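Local coordinates for protein geranylgeranyl pyrophosphate synthase (Geoglobus acetivorans, PDB 5JFQ) that builds geranylgeranyl diphosphate, and lesser amounts of farnesyl diphosphate, by adding isopentenyl diphosphate units stepwise to dimethylallyl diphosphate, with magnesium as cofactor, at residues B[23-27]-B[37-41]; B[46-52]-B[69-74]; B[54-58]-B[306-310]; B[132-136]-B[186-192]; B[146-151]-B[173-179]. All coordinates share one frame. Residue numbers count along the deposited sequence, not the author numbering.

Contact 1. Residues B[23-27]-B[37-41]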
# COMPACT_ATOMS: atom_id res chain seq x y z
N LEU B 23 6.80 1.76 17.95
CA LEU B 23 6.10 2.38 16.83
C LEU B 23 5.04 1.49 16.19
O LEU B 23 4.15 2.02 15.51
CB LEU B 23 7.11 2.78 15.75
CG LEU B 23 8.19 3.78 16.15
CD1 LEU B 23 9.27 3.84 15.08
CD2 LEU B 23 7.56 5.14 16.32
N LEU B 24 5.09 0.18 16.37
CA LEU B 24 4.10 -0.66 15.70
C LEU B 24 3.24 -1.39 16.71
O LEU B 24 3.17 -2.63 16.72
CB LEU B 24 4.79 -1.62 14.73
CG LEU B 24 5.35 -0.91 13.49
CD1 LEU B 24 6.41 -1.76 12.80
CD2 LEU B 24 4.22 -0.52 12.53
N LYS B 25 2.56 -0.63 17.55
CA LYS B 25 1.74 -1.23 18.58
C LYS B 25 0.55 -1.96 17.96
O LYS B 25 0.15 -1.68 16.83
CB LYS B 25 1.25 -0.15 19.55
CG LYS B 25 1.84 -0.27 20.92
CD LYS B 25 3.08 0.60 21.06
CE LYS B 25 2.70 2.06 21.23
NZ LYS B 25 3.85 2.93 21.61
N GLU B 26 -0.01 -2.90 18.71
CA GLU B 26 -1.32 -3.41 18.36
C GLU B 26 -2.38 -2.44 18.87
O GLU B 26 -2.16 -1.69 19.83
CB GLU B 26 -1.56 -4.80 18.94
CG GLU B 26 -0.69 -5.87 18.30
CD GLU B 26 -1.07 -7.27 18.73
OE1 GLU B 26 -2.28 -7.60 18.68
OE2 GLU B 26 -0.16 -8.04 19.12
N GLN B 27 -3.53 -2.45 18.21
CA GLN B 27 -4.50 -1.38 18.32
C GLN B 27 -5.85 -1.95 17.88
O GLN B 27 -5.95 -3.13 17.52
CB GLN B 27 -4.00 -0.19 17.49
CG GLN B 27 -4.81 1.07 17.47
CD GLN B 27 -4.39 1.93 16.30
OE1 GLN B 27 -3.19 2.04 16.01
NE2 GLN B 27 -5.37 2.51 15.57
N ARG B 37 0.63 -7.47 12.99
CA ARG B 37 1.81 -7.62 13.82
C ARG B 37 2.27 -9.06 13.90
O ARG B 37 3.24 -9.33 14.60
CB ARG B 37 1.58 -7.09 15.24
CG ARG B 37 1.82 -5.60 15.41
CD ARG B 37 0.97 -4.86 14.47
NE ARG B 37 0.83 -3.44 14.77
CZ ARG B 37 1.19 -2.46 13.95
NH1 ARG B 37 1.72 -2.74 12.77
NH2 ARG B 37 0.97 -1.20 14.32
N HIS B 38 1.59 -9.97 13.21
CA HIS B 38 1.91 -11.39 13.32
C HIS B 38 3.37 -11.67 12.98
O HIS B 38 4.08 -12.28 13.78
CB HIS B 38 0.98 -12.21 12.42
CG HIS B 38 1.18 -13.68 12.55
ND1 HIS B 38 1.12 -14.34 13.76
CD2 HIS B 38 1.44 -14.63 11.61
CE1 HIS B 38 1.34 -15.62 13.57
NE2 HIS B 38 1.53 -15.83 12.28
N TYR B 39 3.84 -11.23 11.81
CA TYR B 39 5.22 -11.52 11.44
C TYR B 39 6.21 -10.73 12.29
O TYR B 39 7.28 -11.26 12.64
CB TYR B 39 5.47 -11.25 9.96
CG TYR B 39 4.79 -12.22 9.02
CD1 TYR B 39 4.34 -13.47 9.46
CD2 TYR B 39 4.59 -11.88 7.69
CE1 TYR B 39 3.72 -14.33 8.60
CE2 TYR B 39 3.96 -12.75 6.82
CZ TYR B 39 3.53 -13.97 7.28
OH TYR B 39 2.91 -14.83 6.40
N LEU B 40 5.91 -9.47 12.59
CA LEU B 40 6.84 -8.69 13.39
C LEU B 40 7.09 -9.36 14.73
O LEU B 40 8.23 -9.45 15.19
CB LEU B 40 6.33 -7.26 13.60
CG LEU B 40 6.25 -6.40 12.34
CD1 LEU B 40 5.32 -5.23 12.53
CD2 LEU B 40 7.64 -5.94 11.89
N LYS B 41 6.02 -9.88 15.35
CA LYS B 41 6.19 -10.63 16.59
C LYS B 41 6.85 -11.98 16.35
O LYS B 41 7.59 -12.46 17.21
CB LYS B 41 4.83 -10.80 17.29
CG LYS B 41 4.10 -9.48 17.51
CD LYS B 41 3.17 -9.53 18.71
CE LYS B 41 1.97 -10.42 18.48
NZ LYS B 41 1.08 -9.95 17.38

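Contact 2. Residues B[46-52]-B[69-74]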
# COMPACT_ATOMS: atom_id res chain seq x y z
N ARG B 46 15.60 -8.94 10.72
CA ARG B 46 15.70 -7.47 10.71
C ARG B 46 16.89 -6.99 9.89
O ARG B 46 17.52 -5.99 10.22
CB ARG B 46 15.80 -6.89 12.13
CG ARG B 46 14.76 -7.42 13.09
CD ARG B 46 13.42 -6.80 12.83
NE ARG B 46 12.37 -7.41 13.63
CZ ARG B 46 11.33 -8.04 13.12
NH1 ARG B 46 11.18 -8.12 11.81
NH2 ARG B 46 10.42 -8.57 13.93
N LEU B 47 17.22 -7.71 8.81
CA LEU B 47 18.45 -7.44 8.09
C LEU B 47 18.51 -6.01 7.58
O LEU B 47 19.44 -5.25 7.89
CB LEU B 47 18.58 -8.42 6.93
CG LEU B 47 19.96 -8.56 6.30
CD1 LEU B 47 21.02 -8.59 7.37
CD2 LEU B 47 19.97 -9.86 5.51
N ARG B 48 17.50 -5.62 6.78
CA ARG B 48 17.49 -4.29 6.17
C ARG B 48 17.55 -3.15 7.19
O ARG B 48 18.33 -2.21 6.98
CB ARG B 48 16.27 -4.19 5.25
CG ARG B 48 16.15 -5.36 4.30
CD ARG B 48 14.71 -5.63 3.86
NE ARG B 48 14.67 -6.10 2.47
CZ ARG B 48 14.67 -7.38 2.12
NH1 ARG B 48 14.70 -8.31 3.08
NH2 ARG B 48 14.63 -7.74 0.82
N PRO B 49 16.78 -3.16 8.29
CA PRO B 49 17.00 -2.15 9.34
C PRO B 49 18.45 -2.03 9.78
O PRO B 49 18.97 -0.91 9.91
CB PRO B 49 16.11 -2.65 10.48
CG PRO B 49 15.07 -3.47 9.84
CD PRO B 49 15.61 -4.02 8.57
N VAL B 50 19.11 -3.17 10.04
CA VAL B 50 20.49 -3.15 10.49
C VAL B 50 21.38 -2.54 9.41
O VAL B 50 22.33 -1.81 9.71
CB VAL B 50 20.96 -4.57 10.89
CG1 VAL B 50 22.45 -4.58 11.18
CG2 VAL B 50 20.20 -5.05 12.09
N ILE B 51 21.08 -2.82 8.15
CA ILE B 51 21.84 -2.17 7.10
C ILE B 51 21.64 -0.66 7.16
O ILE B 51 22.55 0.11 6.85
CB ILE B 51 21.48 -2.77 5.74
CG1 ILE B 51 21.85 -4.24 5.75
CG2 ILE B 51 22.19 -2.05 4.62
CD1 ILE B 51 21.43 -5.02 4.53
N THR B 52 20.46 -0.21 7.59
CA THR B 52 20.20 1.23 7.62
C THR B 52 20.96 1.90 8.76
O THR B 52 21.56 2.97 8.57
CB THR B 52 18.69 1.48 7.71
OG1 THR B 52 18.07 0.92 6.54
CG2 THR B 52 18.37 2.98 7.79
N ALA B 69 13.59 5.56 9.40
CA ALA B 69 13.80 4.92 8.11
C ALA B 69 14.15 3.44 8.26
O ALA B 69 13.80 2.63 7.38
CB ALA B 69 14.90 5.63 7.36
N ALA B 70 14.83 3.05 9.33
CA ALA B 70 15.07 1.63 9.52
C ALA B 70 13.76 0.91 9.81
O ALA B 70 13.46 -0.12 9.20
CB ALA B 70 16.09 1.41 10.64
N ILE B 71 12.96 1.44 10.73
CA ILE B 71 11.68 0.81 11.00
C ILE B 71 10.79 0.87 9.76
O ILE B 71 10.04 -0.08 9.48
CB ILE B 71 11.03 1.48 12.23
CG1 ILE B 71 11.95 1.29 13.44
CG2 ILE B 71 9.64 0.91 12.52
CD1 ILE B 71 12.44 -0.14 13.61
N ALA B 72 10.87 1.95 8.98
CA ALA B 72 9.97 2.07 7.84
C ALA B 72 10.26 1.01 6.79
O ALA B 72 9.34 0.40 6.24
CB ALA B 72 10.05 3.46 7.22
N ILE B 73 11.53 0.79 6.49
CA ILE B 73 11.89 -0.20 5.50
C ILE B 73 11.55 -1.60 5.98
O ILE B 73 11.05 -2.43 5.20
CB ILE B 73 13.37 -0.04 5.14
CG1 ILE B 73 13.54 1.27 4.39
CG2 ILE B 73 13.87 -1.25 4.35
CD1 ILE B 73 14.84 1.40 3.68
N GLU B 74 11.77 -1.90 7.26
CA GLU B 74 11.36 -3.20 7.78
C GLU B 74 9.86 -3.38 7.67
O GLU B 74 9.37 -4.49 7.39
CB GLU B 74 11.79 -3.38 9.23
CG GLU B 74 11.38 -4.73 9.84
CD GLU B 74 12.18 -5.91 9.30
OE1 GLU B 74 13.12 -5.70 8.52
OE2 GLU B 74 11.87 -7.07 9.65

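Contact 3. Residues B[54-58]-B[306-310]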
# COMPACT_ATOMS: atom_id res chain seq x y z
N LEU B 54 23.72 0.74 10.25
CA LEU B 54 25.16 0.66 9.97
C LEU B 54 25.56 1.62 8.87
O LEU B 54 26.61 2.27 8.97
CB LEU B 54 25.55 -0.76 9.58
CG LEU B 54 25.42 -1.83 10.67
CD1 LEU B 54 25.62 -3.21 10.07
CD2 LEU B 54 26.42 -1.55 11.77
N SER B 55 24.75 1.72 7.81
CA SER B 55 25.03 2.71 6.77
C SER B 55 25.05 4.12 7.35
O SER B 55 25.90 4.93 6.98
CB SER B 55 24.01 2.60 5.65
OG SER B 55 24.08 3.72 4.79
N ALA B 56 24.11 4.42 8.25
CA ALA B 56 24.08 5.74 8.87
C ALA B 56 25.38 6.00 9.60
O ALA B 56 26.04 7.03 9.38
CB ALA B 56 22.90 5.85 9.81
N GLU B 57 25.79 5.07 10.47
CA GLU B 57 27.01 5.26 11.23
C GLU B 57 28.24 5.28 10.33
O GLU B 57 29.19 6.03 10.59
CB GLU B 57 27.14 4.16 12.27
CG GLU B 57 28.25 4.41 13.24
CD GLU B 57 28.37 3.29 14.23
OE1 GLU B 57 28.58 3.59 15.43
OE2 GLU B 57 28.24 2.13 13.80
N ALA B 58 28.24 4.48 9.26
CA ALA B 58 29.32 4.57 8.28
C ALA B 58 29.40 5.95 7.66
O ALA B 58 30.49 6.42 7.33
CB ALA B 58 29.13 3.52 7.19
N SER B 306 32.20 0.66 11.12
CA SER B 306 30.90 0.47 10.47
C SER B 306 31.06 0.03 9.02
O SER B 306 30.39 -0.91 8.58
CB SER B 306 30.09 1.76 10.56
OG SER B 306 30.07 2.24 11.89
N ARG B 307 31.94 0.69 8.27
CA ARG B 307 32.11 0.34 6.86
C ARG B 307 32.51 -1.12 6.70
O ARG B 307 31.96 -1.85 5.87
CB ARG B 307 33.13 1.25 6.18
CG ARG B 307 33.10 1.19 4.65
CD ARG B 307 34.38 1.75 4.02
NE ARG B 307 35.30 0.70 3.57
CZ ARG B 307 36.25 0.14 4.32
NH1 ARG B 307 36.43 0.51 5.58
NH2 ARG B 307 37.03 -0.81 3.80
N ASN B 308 33.46 -1.58 7.51
CA ASN B 308 33.86 -2.98 7.47
C ASN B 308 32.76 -3.89 8.00
O ASN B 308 32.74 -5.08 7.68
CB ASN B 308 35.15 -3.19 8.27
CG ASN B 308 36.30 -2.38 7.73
OD1 ASN B 308 36.47 -2.22 6.52
ND2 ASN B 308 37.12 -1.84 8.63
N TYR B 309 31.84 -3.35 8.80
CA TYR B 309 30.72 -4.16 9.26
C TYR B 309 29.76 -4.47 8.10
O TYR B 309 29.33 -5.61 7.93
CB TYR B 309 30.01 -3.45 10.40
CG TYR B 309 30.77 -3.55 11.71
CD1 TYR B 309 31.70 -4.57 11.92
CD2 TYR B 309 30.55 -2.63 12.74
CE1 TYR B 309 32.38 -4.67 13.12
CE2 TYR B 309 31.24 -2.73 13.94
CZ TYR B 309 32.15 -3.75 14.13
OH TYR B 309 32.83 -3.85 15.32
N LEU B 310 29.44 -3.46 7.29
CA LEU B 310 28.71 -3.73 6.06
C LEU B 310 29.44 -4.76 5.20
O LEU B 310 28.80 -5.59 4.55
CB LEU B 310 28.49 -2.44 5.28
CG LEU B 310 27.87 -1.30 6.10
CD1 LEU B 310 28.11 0.03 5.43
CD2 LEU B 310 26.39 -1.53 6.31

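Contact 4. Residues B[132-136]-B[186-192]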
# COMPACT_ATOMS: atom_id res chain seq x y z
N ASN B 132 14.89 16.38 2.65
CA ASN B 132 15.44 15.04 2.50
C ASN B 132 14.45 13.95 2.90
O ASN B 132 14.56 12.82 2.42
CB ASN B 132 16.72 14.87 3.33
CG ASN B 132 17.87 15.72 2.83
OD1 ASN B 132 17.87 16.16 1.68
ND2 ASN B 132 18.86 15.91 3.68
N ILE B 133 13.51 14.25 3.80
CA ILE B 133 12.46 13.28 4.07
C ILE B 133 11.59 13.12 2.82
O ILE B 133 11.21 12.00 2.45
CB ILE B 133 11.63 13.71 5.29
CG1 ILE B 133 12.54 14.08 6.46
CG2 ILE B 133 10.71 12.59 5.71
CD1 ILE B 133 11.78 14.32 7.75
N VAL B 134 11.31 14.23 2.13
CA VAL B 134 10.54 14.17 0.89
C VAL B 134 11.24 13.27 -0.12
O VAL B 134 10.65 12.32 -0.64
CB VAL B 134 10.32 15.58 0.32
CG1 VAL B 134 9.68 15.47 -1.05
CG2 VAL B 134 9.44 16.36 1.25
N ARG B 135 12.52 13.54 -0.38
CA ARG B 135 13.28 12.67 -1.27
C ARG B 135 13.28 11.22 -0.79
O ARG B 135 13.20 10.30 -1.61
CB ARG B 135 14.71 13.18 -1.42
CG ARG B 135 14.82 14.35 -2.37
CD ARG B 135 16.20 15.00 -2.29
NE ARG B 135 17.30 14.06 -2.54
CZ ARG B 135 18.36 13.91 -1.74
NH1 ARG B 135 18.48 14.65 -0.64
NH2 ARG B 135 19.31 13.05 -2.06
N ALA B 136 13.35 10.99 0.52
CA ALA B 136 13.33 9.62 1.04
C ALA B 136 11.98 8.97 0.80
O ALA B 136 11.90 7.79 0.47
CB ALA B 136 13.66 9.60 2.53
N ILE B 186 19.30 5.00 2.12
CA ILE B 186 18.42 6.03 2.67
C ILE B 186 19.12 6.95 3.67
O ILE B 186 18.78 8.14 3.71
CB ILE B 186 17.12 5.43 3.25
CG1 ILE B 186 16.05 6.53 3.36
CG2 ILE B 186 17.33 4.72 4.58
CD1 ILE B 186 14.71 6.05 3.92
N PRO B 187 20.11 6.51 4.47
CA PRO B 187 20.80 7.49 5.32
C PRO B 187 21.56 8.53 4.52
O PRO B 187 21.65 9.70 4.94
CB PRO B 187 21.74 6.63 6.19
CG PRO B 187 21.20 5.25 6.11
CD PRO B 187 20.63 5.15 4.72
N ALA B 188 22.12 8.15 3.36
CA ALA B 188 22.72 9.13 2.47
C ALA B 188 21.69 10.12 1.97
O ALA B 188 22.01 11.30 1.74
CB ALA B 188 23.39 8.44 1.29
N VAL B 189 20.45 9.67 1.79
CA VAL B 189 19.41 10.59 1.37
C VAL B 189 18.98 11.46 2.53
O VAL B 189 18.84 12.68 2.39
CB VAL B 189 18.21 9.83 0.79
CG1 VAL B 189 17.17 10.81 0.27
CG2 VAL B 189 18.68 8.90 -0.31
N LEU B 190 18.78 10.85 3.70
CA LEU B 190 18.24 11.58 4.84
C LEU B 190 19.18 12.68 5.32
O LEU B 190 18.73 13.75 5.73
CB LEU B 190 17.92 10.60 5.98
CG LEU B 190 16.59 9.86 5.82
CD1 LEU B 190 16.35 8.79 6.88
CD2 LEU B 190 15.46 10.87 5.81
N PHE B 191 20.49 12.44 5.24
CA PHE B 191 21.50 13.35 5.77
C PHE B 191 22.33 13.98 4.66
O PHE B 191 23.52 14.22 4.82
CB PHE B 191 22.39 12.62 6.76
CG PHE B 191 21.60 11.83 7.74
CD1 PHE B 191 20.42 12.34 8.24
CD2 PHE B 191 22.00 10.58 8.12
CE1 PHE B 191 19.65 11.63 9.13
CE2 PHE B 191 21.24 9.85 9.01
CZ PHE B 191 20.06 10.38 9.52
N GLY B 192 21.71 14.20 3.50
CA GLY B 192 22.29 15.10 2.52
C GLY B 192 23.67 14.74 2.03
O GLY B 192 24.38 15.62 1.54

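Contact 5. Residues B[146-151]-B[173-179]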
# COMPACT_ATOMS: atom_id res chain seq x y z
N GLU B 146 8.72 -0.86 -7.58
CA GLU B 146 9.57 -1.83 -8.27
C GLU B 146 9.45 -3.21 -7.66
O GLU B 146 9.42 -4.20 -8.39
CB GLU B 146 11.02 -1.35 -8.25
CG GLU B 146 11.26 -0.20 -9.21
CD GLU B 146 12.63 -0.27 -9.85
OE1 GLU B 146 13.59 0.26 -9.24
OE2 GLU B 146 12.76 -0.87 -10.94
N ILE B 147 9.36 -3.31 -6.33
CA ILE B 147 9.08 -4.60 -5.70
C ILE B 147 7.82 -5.22 -6.29
O ILE B 147 7.78 -6.42 -6.59
CB ILE B 147 8.96 -4.47 -4.17
CG1 ILE B 147 10.18 -3.76 -3.58
CG2 ILE B 147 8.74 -5.84 -3.52
CD1 ILE B 147 10.17 -3.72 -2.08
N CYS B 148 6.77 -4.41 -6.46
CA CYS B 148 5.55 -4.89 -7.09
C CYS B 148 5.82 -5.31 -8.53
O CYS B 148 5.34 -6.35 -9.00
CB CYS B 148 4.47 -3.81 -7.05
SG CYS B 148 3.95 -3.31 -5.40
N GLU B 149 6.57 -4.48 -9.27
CA GLU B 149 6.98 -4.86 -10.61
C GLU B 149 7.76 -6.16 -10.59
O GLU B 149 7.56 -7.03 -11.44
CB GLU B 149 7.79 -3.73 -11.24
CG GLU B 149 6.99 -2.46 -11.52
CD GLU B 149 7.84 -1.36 -12.15
OE1 GLU B 149 9.08 -1.52 -12.19
OE2 GLU B 149 7.27 -0.34 -12.60
N GLY B 150 8.63 -6.34 -9.58
CA GLY B 150 9.39 -7.58 -9.48
C GLY B 150 8.51 -8.78 -9.18
O GLY B 150 8.58 -9.80 -9.87
N GLN B 151 7.68 -8.68 -8.14
CA GLN B 151 6.81 -9.80 -7.79
C GLN B 151 5.93 -10.20 -8.97
O GLN B 151 5.69 -11.39 -9.21
CB GLN B 151 5.96 -9.45 -6.57
CG GLN B 151 4.90 -10.51 -6.19
CD GLN B 151 5.50 -11.85 -5.75
OE1 GLN B 151 6.72 -12.00 -5.63
NE2 GLN B 151 4.63 -12.84 -5.52
N ARG B 173 16.67 -7.98 -8.89
CA ARG B 173 17.07 -6.63 -8.53
C ARG B 173 15.89 -5.84 -7.98
O ARG B 173 16.01 -5.15 -6.95
CB ARG B 173 17.67 -5.93 -9.76
CG ARG B 173 18.00 -4.47 -9.57
CD ARG B 173 17.98 -3.73 -10.90
NE ARG B 173 17.67 -2.33 -10.66
CZ ARG B 173 16.49 -1.77 -10.90
NH1 ARG B 173 15.51 -2.48 -11.43
NH2 ARG B 173 16.30 -0.48 -10.63
N LYS B 174 14.72 -5.96 -8.62
CA LYS B 174 13.52 -5.30 -8.14
C LYS B 174 12.92 -6.03 -6.93
O LYS B 174 12.55 -5.39 -5.94
CB LYS B 174 12.48 -5.22 -9.26
CG LYS B 174 12.83 -4.35 -10.44
CD LYS B 174 11.59 -4.24 -11.33
CE LYS B 174 11.78 -3.30 -12.51
NZ LYS B 174 12.64 -3.88 -13.58
N LYS B 175 12.82 -7.36 -7.00
CA LYS B 175 11.98 -8.07 -6.04
C LYS B 175 12.58 -8.05 -4.64
O LYS B 175 11.86 -7.85 -3.66
CB LYS B 175 11.73 -9.51 -6.50
CG LYS B 175 10.74 -10.29 -5.62
CD LYS B 175 9.46 -9.47 -5.33
CE LYS B 175 8.56 -10.09 -4.25
NZ LYS B 175 9.11 -10.07 -2.86
N THR B 176 13.89 -8.26 -4.53
CA THR B 176 14.53 -8.24 -3.23
C THR B 176 15.73 -7.30 -3.14
O THR B 176 16.20 -7.04 -2.02
CB THR B 176 14.95 -9.66 -2.82
OG1 THR B 176 15.83 -10.20 -3.81
CG2 THR B 176 13.71 -10.58 -2.69
N GLY B 177 16.21 -6.74 -4.25
CA GLY B 177 17.41 -5.94 -4.25
C GLY B 177 17.23 -4.48 -3.87
O GLY B 177 17.92 -3.98 -2.97
N VAL B 178 16.29 -3.79 -4.54
CA VAL B 178 16.14 -2.35 -4.29
C VAL B 178 15.75 -2.09 -2.85
O VAL B 178 16.21 -1.12 -2.25
CB VAL B 178 15.13 -1.71 -5.27
CG1 VAL B 178 15.69 -1.65 -6.69
CG2 VAL B 178 13.75 -2.39 -5.20
N LEU B 179 14.90 -2.93 -2.25
CA LEU B 179 14.62 -2.70 -0.84
C LEU B 179 15.89 -2.85 -0.01
O LEU B 179 16.03 -2.21 1.04
CB LEU B 179 13.53 -3.62 -0.31
CG LEU B 179 12.98 -3.18 1.05
CD1 LEU B 179 12.41 -1.79 0.94
CD2 LEU B 179 11.94 -4.13 1.58

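Contact 1. Residues B[23-27]-B[37-41]
Segment 23-27 leaves the end of helix 9-23 at Leu24, where the backbone drops its helical angles, and runs on extended through Lys25 and Glu26. Facing it, 37-41 starts at Arg37 and winds into helix 38-42, with Lys41 N bonded to Arg37 O at 2.9 Å. The closest CA atoms, of Glu26 and Arg37, are 6.9 Å apart. Arg37 dominates: its side chain bends so that NE (2.8 Å) and NH2 (2.7 Å) both donate to Lys25 O. NH2 also has an ionic partner, Glu118 of helix 105-123. Beside this pair of bonds, Leu24 CD1 meets Leu40 CD1 at 3.6 Å, and both leucines lean on helix 67-88. Toward solvent, Glu26 OE2 forms a salt bridge with Lys41 NZ (2.9 Å). Lys25 itself points away, its amine bonded to Glu22 O. This interhelical loop of the all-alpha prenyltransferase fold is thus held by one backbone carbonyl that accepts two N-H bonds from the buried Arg37, as well as by a charge pair between exposed side chains.

Contact 2. Residues B[46-52]-B[69-74]
Glu74, Pro49 and Thr52 carry most of this antiparallel helix pair, whose short axes come within 8.1 Å at 156°. Glu74 reaches back to the start of the other helix: OE2 makes a very short salt bridge (2.5 Å) with NH1 of Arg46, the N-cap residue, while OE1 lies 3.0 Å from Pro49 CD. Pro49 stands in the first turn, where its missing amide hydrogen costs the helix nothing, and its CB sits 4.1 Å from Ala70 CB; the small alanine allows the two CA atoms to come within 4.2 Å. One turn on, Thr52 places CG2 3.9 Å from Ala70 N and gives its hydroxyl to Ser183 O. Arg48 CB packs on Ile73 CG2 (3.9 Å); its guanidinium, by similarity part of the isopentenyl diphosphate site, makes a weak bond to Thr176 O. The pair is thus walled in on several sides: helix 9-23 covers Arg46 and Pro49, helix 165-190 covers Arg48 and Ala69, and helix 105-123 covers Ala69, Ile71 and Ala72.

Contact 3. Residues B[54-58]-B[306-310]
Leu54, in the second half of helix 47-58, sends its side chain straight at helix 305-316: CB lies 3.5 Å from Leu310 CD2, and CD2 is 4.3 Å from Tyr309 CB. Its carbonyl is also used, Leu54 O lying 3.9 Å from Ser306 CB while it accepts the helical bond from Ala58 N. At Ser55 the side chain turns away and hydrogen-bonds to Ala184 O on helix 165-190, so what it offers here is backbone, with Ser55 N 3.9 Å from Leu310 CD2. Next but one, Glu57 starts off sideways, but two trans torsions stretch it far enough for OE2 to accept a hydrogen bond from Ser306 OG at 2.6 Å; the same carboxylate has a long, weak ion pair with Arg12. Ala58 closes the helix and the contact. Its CB is 3.9 Å from Ser306 CB and 4.0 Å from Leu310 CD1, and with two such small side chains opposed the CA atoms of Ala58 and Ser306 approach to 4.9 Å. Over these short segments the axes are 8.6 Å apart, with 144° between their N-to-C directions. Antiparallel helix packing is the building principle of the all-alpha isoprenoid synthase fold, and in this chain it sets the last helix against an early one.

Contact 4. Residues B[132-136]-B[186-192]
This is antiparallel helix packing at the open end of an alpha-hairpin: helices 130-159 and 165-190 follow each other in the all-alpha isoprenoid synthase fold, and here the beginning of the first lies beside the end of the second. The short axes pass at 8.8 Å and 148°. Val189 is the most covered residue; its CG1 is 4.3 Å from Ala136 CB and 3.8 Å from Arg135 CB. Ala136 CB also touches Ile186 CD1 and Leu190 CD2, both at 4.0 Å, so one methyl group serves three apolar side chains. Val189 CG1 further lies over one face of the Arg135 guanidinium. Pro187 kinks the second helix and packs onto helix 47-58, while Ile133 and Val134 pack against Val134 and Ile133 of the second subunit, placing the hairpin at the dimer interface. Helix 165-190 then stops: Phe191 leaves the helical angles and Gly192 has positive phi. Asn132 meets this ending, its OD1 taking a weak bond from Arg135 NH1 (2.8 Å) and its ND2 donating to Leu190 O at 3.0 Å.

Contact 5. Residues B[146-151]-B[173-179]
Lys175 is folded by its torsions, chi2 and chi4 both p, so that it lies along the other helix: CD is 3.7 Å from Ile147 O and CE 3.0 Å from Gln151 OE1, while NZ goes on to a salt bridge with Asp84. Lys174, m then trans until a final p, runs past Gly150 instead. Its CE is 3.1 Å from Glu146 OE2 and 3.2 Å from Glu149 OE1, but NZ pairs with Glu170; Glu149 OE2 hydrogen-bonds to Tyr33 of the second subunit. Arg173, trans through chi3, reaches Glu146, whose chi2 lies between wells: NH1 to OE2 is 3.2 Å and NH2 to OE1 a weak 3.1 Å, though NH1 is less surely placed and also pairs with Glu170. These helices line the catalytic cavity of the isoprenoid synthase fold; by similarity Lys175 and Thr176 bind dimethylallyl diphosphate, and Asp84, of the first aspartate-rich motif, binds magnesium. Gly150 permits an axial approach of 6.9 Å, since a CB there would fall 2.7 Å from Lys175 N. A wider pi-type turn at 173-177 carries Val178 N to Arg173 O (2.8 Å). Ile147, chi1 m and chi2 trans, extends CD1 to within 3.8 Å of Leu179 CB.

How the contacts relate
Contact 2 lies among the others and touches all four, its centre about 13 to 16 Å from theirs. Contacts 2 and 3 share helix 47-58 and cross along the chain. Contacts 4 and 5 share helices 130-159 and 165-190; their centres are about 20 Å apart. Contact 5 is nested inside the loop of contact 4 and both inside that of contact 3. Contact 1 closes first and joins contact 2 through Leu40 O and Arg46 NH2 (2.7 Å). Pro187 links contact 4 to contacts 2 and 3, while Arg48 and Thr176 bring residues of contacts 2 and 5 together, so the probable isopentenyl and dimethylallyl diphosphate sites meet there. Contacts 4 and 5 also both reach the second subunit of the homodimer.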